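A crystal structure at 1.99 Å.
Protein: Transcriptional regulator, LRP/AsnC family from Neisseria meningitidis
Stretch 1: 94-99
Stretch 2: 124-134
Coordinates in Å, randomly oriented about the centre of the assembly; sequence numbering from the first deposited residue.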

# COMPACT_ATOMS: atom_id res chain seq x y z
N LYS G 94 -21.61 17.69 -13.80
CA LYS G 94 -22.49 17.33 -14.91
C LYS G 94 -22.84 15.83 -15.01
O LYS G 94 -23.73 15.47 -15.76
CB LYS G 94 -21.87 17.78 -16.23
CG LYS G 94 -21.64 19.27 -16.32
CD LYS G 94 -20.92 19.66 -17.62
CE LYS G 94 -20.68 21.17 -17.69
NZ LYS G 94 -19.78 21.55 -18.82
N TRP G 95 -22.14 14.97 -14.27
CA TRP G 95 -22.37 13.51 -14.37
C TRP G 95 -23.49 13.07 -13.44
O TRP G 95 -23.28 12.99 -12.23
CB TRP G 95 -21.09 12.73 -14.04
CG TRP G 95 -19.98 12.95 -15.00
CD1 TRP G 95 -20.09 13.33 -16.31
CD2 TRP G 95 -18.58 12.79 -14.75
NE1 TRP G 95 -18.85 13.43 -16.88
CE2 TRP G 95 -17.90 13.11 -15.95
CE3 TRP G 95 -17.83 12.44 -13.62
CZ2 TRP G 95 -16.52 13.06 -16.06
CZ3 TRP G 95 -16.45 12.40 -13.73
CH2 TRP G 95 -15.81 12.71 -14.94
N PRO G 96 -24.68 12.77 -13.98
CA PRO G 96 -25.79 12.50 -13.05
C PRO G 96 -25.64 11.23 -12.21
O PRO G 96 -26.25 11.13 -11.14
CB PRO G 96 -27.01 12.39 -13.98
CG PRO G 96 -26.56 12.89 -15.31
CD PRO G 96 -25.11 12.65 -15.39
N GLU G 97 -24.84 10.28 -12.68
CA GLU G 97 -24.57 9.05 -11.92
C GLU G 97 -23.72 9.29 -10.68
O GLU G 97 -23.80 8.52 -9.74
CB GLU G 97 -23.95 7.96 -12.80
CG GLU G 97 -22.81 8.41 -13.69
CD GLU G 97 -23.28 8.95 -15.02
OE1 GLU G 97 -23.67 8.15 -15.89
OE2 GLU G 97 -23.24 10.18 -15.20
N VAL G 98 -22.92 10.37 -10.67
CA VAL G 98 -22.15 10.75 -9.47
C VAL G 98 -23.01 11.68 -8.60
O VAL G 98 -23.31 12.80 -9.00
CB VAL G 98 -20.80 11.42 -9.84
CG1 VAL G 98 -19.99 11.81 -8.60
CG2 VAL G 98 -19.99 10.52 -10.74
N LEU G 99 -23.42 11.19 -7.44
CA LEU G 99 -24.19 11.97 -6.45
C LEU G 99 -23.31 12.88 -5.59
O LEU G 99 -23.68 13.99 -5.25
CB LEU G 99 -24.95 11.03 -5.52
CG LEU G 99 -26.28 10.50 -6.08
CD1 LEU G 99 -26.06 9.73 -7.38
CD2 LEU G 99 -27.00 9.63 -5.03
N HIS G 124 -18.90 1.11 -18.70
CA HIS G 124 -19.01 2.13 -19.75
C HIS G 124 -18.68 3.51 -19.21
O HIS G 124 -17.95 4.27 -19.85
CB HIS G 124 -20.41 2.14 -20.37
CG HIS G 124 -20.55 1.24 -21.56
ND1 HIS G 124 -21.00 -0.05 -21.47
CD2 HIS G 124 -20.28 1.46 -22.87
CE1 HIS G 124 -21.02 -0.60 -22.67
NE2 HIS G 124 -20.58 0.30 -23.54
N PHE G 125 -19.24 3.84 -18.05
CA PHE G 125 -18.94 5.11 -17.40
C PHE G 125 -17.44 5.28 -17.16
O PHE G 125 -16.83 6.22 -17.64
CB PHE G 125 -19.70 5.24 -16.08
CG PHE G 125 -19.32 6.45 -15.30
CD1 PHE G 125 -19.61 7.71 -15.78
CD2 PHE G 125 -18.64 6.33 -14.09
CE1 PHE G 125 -19.26 8.84 -15.08
CE2 PHE G 125 -18.28 7.47 -13.37
CZ PHE G 125 -18.59 8.72 -13.87
N VAL G 126 -16.87 4.35 -16.41
CA VAL G 126 -15.45 4.38 -16.07
C VAL G 126 -14.54 4.48 -17.31
O VAL G 126 -13.74 5.41 -17.45
CB VAL G 126 -15.08 3.14 -15.22
CG1 VAL G 126 -13.58 2.96 -15.15
CG2 VAL G 126 -15.69 3.27 -13.83
N LEU G 127 -14.68 3.52 -18.23
CA LEU G 127 -13.79 3.45 -19.39
C LEU G 127 -13.97 4.60 -20.38
O LEU G 127 -12.98 5.13 -20.89
CB LEU G 127 -13.96 2.11 -20.14
CG LEU G 127 -13.53 0.82 -19.42
CD1 LEU G 127 -13.37 -0.32 -20.44
CD2 LEU G 127 -12.25 0.99 -18.62
N ASP G 128 -15.22 4.99 -20.64
CA ASP G 128 -15.52 6.00 -21.66
C ASP G 128 -15.61 7.42 -21.10
O ASP G 128 -15.33 8.37 -21.83
CB ASP G 128 -16.82 5.66 -22.40
CG ASP G 128 -16.90 4.21 -22.83
OD1 ASP G 128 -15.84 3.55 -22.91
OD2 ASP G 128 -18.02 3.73 -23.08
N THR G 129 -16.00 7.59 -19.83
CA THR G 129 -16.19 8.94 -19.28
C THR G 129 -15.10 9.32 -18.29
O THR G 129 -14.38 10.29 -18.50
CB THR G 129 -17.58 9.10 -18.63
OG1 THR G 129 -18.58 8.89 -19.62
CG2 THR G 129 -17.77 10.50 -18.05
N LEU G 130 -14.99 8.57 -17.21
CA LEU G 130 -14.08 8.94 -16.13
C LEU G 130 -12.62 8.95 -16.56
O LEU G 130 -11.94 9.96 -16.45
CB LEU G 130 -14.26 7.99 -14.96
CG LEU G 130 -13.50 8.33 -13.68
CD1 LEU G 130 -13.79 9.76 -13.24
CD2 LEU G 130 -13.88 7.33 -12.62
N LEU G 131 -12.14 7.81 -17.07
CA LEU G 131 -10.71 7.61 -17.29
C LEU G 131 -10.22 8.39 -18.49
O LEU G 131 -9.05 8.74 -18.56
CB LEU G 131 -10.39 6.12 -17.46
CG LEU G 131 -10.60 5.29 -16.19
CD1 LEU G 131 -10.40 3.81 -16.44
CD2 LEU G 131 -9.68 5.77 -15.08
N SER G 132 -11.13 8.66 -19.42
CA SER G 132 -10.85 9.44 -20.63
C SER G 132 -10.66 10.93 -20.34
O SER G 132 -10.13 11.66 -21.18
CB SER G 132 -11.99 9.26 -21.63
OG SER G 132 -13.21 9.71 -21.07
N HIS G 133 -11.11 11.37 -19.17
CA HIS G 133 -11.03 12.77 -18.77
C HIS G 133 -9.57 13.17 -18.58
O HIS G 133 -8.83 12.52 -17.84
CB HIS G 133 -11.83 13.00 -17.49
CG HIS G 133 -12.11 14.45 -17.19
ND1 HIS G 133 -11.12 15.35 -16.88
CD2 HIS G 133 -13.28 15.14 -17.12
CE1 HIS G 133 -11.65 16.54 -16.64
NE2 HIS G 133 -12.96 16.43 -16.78
N HIS G 134 -9.18 14.26 -19.24
CA HIS G 134 -7.78 14.75 -19.24
C HIS G 134 -7.24 15.07 -17.85
O HIS G 134 -6.04 15.04 -17.64
CB HIS G 134 -7.66 16.00 -20.13
CG HIS G 134 -8.54 17.15 -19.71
ND1 HIS G 134 -9.81 17.33 -20.19
CD2 HIS G 134 -8.31 18.17 -18.85
CE1 HIS G 134 -10.34 18.42 -19.66
NE2 HIS G 134 -9.45 18.95 -18.84

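The contact between 94-99 and 124-134 is made by side chains: no hydrogen bond crosses it, and the backbones stay well apart, with CA-CA separations of 9.1 Å for Trp 95 and Thr 129 and 8.8 Å for Glu 97 and Phe 125. Those gaps are spanned by long or broad side chains, which together bury 290 Å², both sides summed.

Trp 95 covers the most ground, losing 97 Å² to the other stretch. Its CA-to-CB bond points toward the helix, and chi1 of -64° (m) with chi2 of -26° lays the indole across several residues of 124-134. The placement can be checked atom by atom. In Trp 95, CE3 lies 3.8 Å from CZ of Phe 125, CZ3 lies 3.8 Å from CD1 of Leu 130, NE1 approaches CG2 of Thr 129 at 3.3 Å, and CZ2 is 4.0 Å from CD2 of His 133. A two-ring side chain suits this position because one rigid plane reaches all four partners. The NE1 contact is with a methyl carbon, so it is packing rather than polar bonding.

Phe 125 is the buried counterpart. Its chi1 of 173° (t) extends the ring from the helix, and chi2 of 66° sets the ring's orientation. The result is an edge-to-face pair with Trp 95: the Phe 125 edge meets the face of the six-membered indole ring, with centroids 5.5 Å apart and planes at 86°. This nearly perpendicular arrangement directs the ring hydrogens of Phe 125 at the indole pi surface while leaving a face of Phe 125 free for another partner.

Glu 97 takes that face. With chi1 at 46° (p) and chi2 at -86° (m), CG of Glu 97 sits 4.0 Å from the Phe 125 ring centroid, 21° off the ring normal, a CH-pi contact; the closest atom pair is Glu 97 CG to Phe 125 CE1, at 3.8 Å. The side chain then turns so that its carboxylate lies beyond the ring, and a charged residue can thus contribute its aliphatic portion to an apolar contact. Val 98, also buried, adds CG2 at 3.9 Å from CZ of Phe 125; its chi1 is -180° (t).

Backbone turns help present these groups. A type I turn from Trp 95 to Val 98, closed by Val 98 N to Trp 95 O at 3.1 Å, folds the first stretch so that Trp 95, Glu 97 and Val 98 all converge on Phe 125. In the second, the wider pi-type turn at 125-130 includes the hydrogen bond from Leu 130 N to Phe 125 O at 3.0 Å. Leu 130 points sideways at CB, but chi1 of -173° (t) and chi2 of 53° (p) bring its end nearer to the indole. A second type I turn, Leu 130 to His 133, precedes the imidazole's approach to Trp 95; both His 133 ring nitrogens are hydrogen-bonded outside the two stretches.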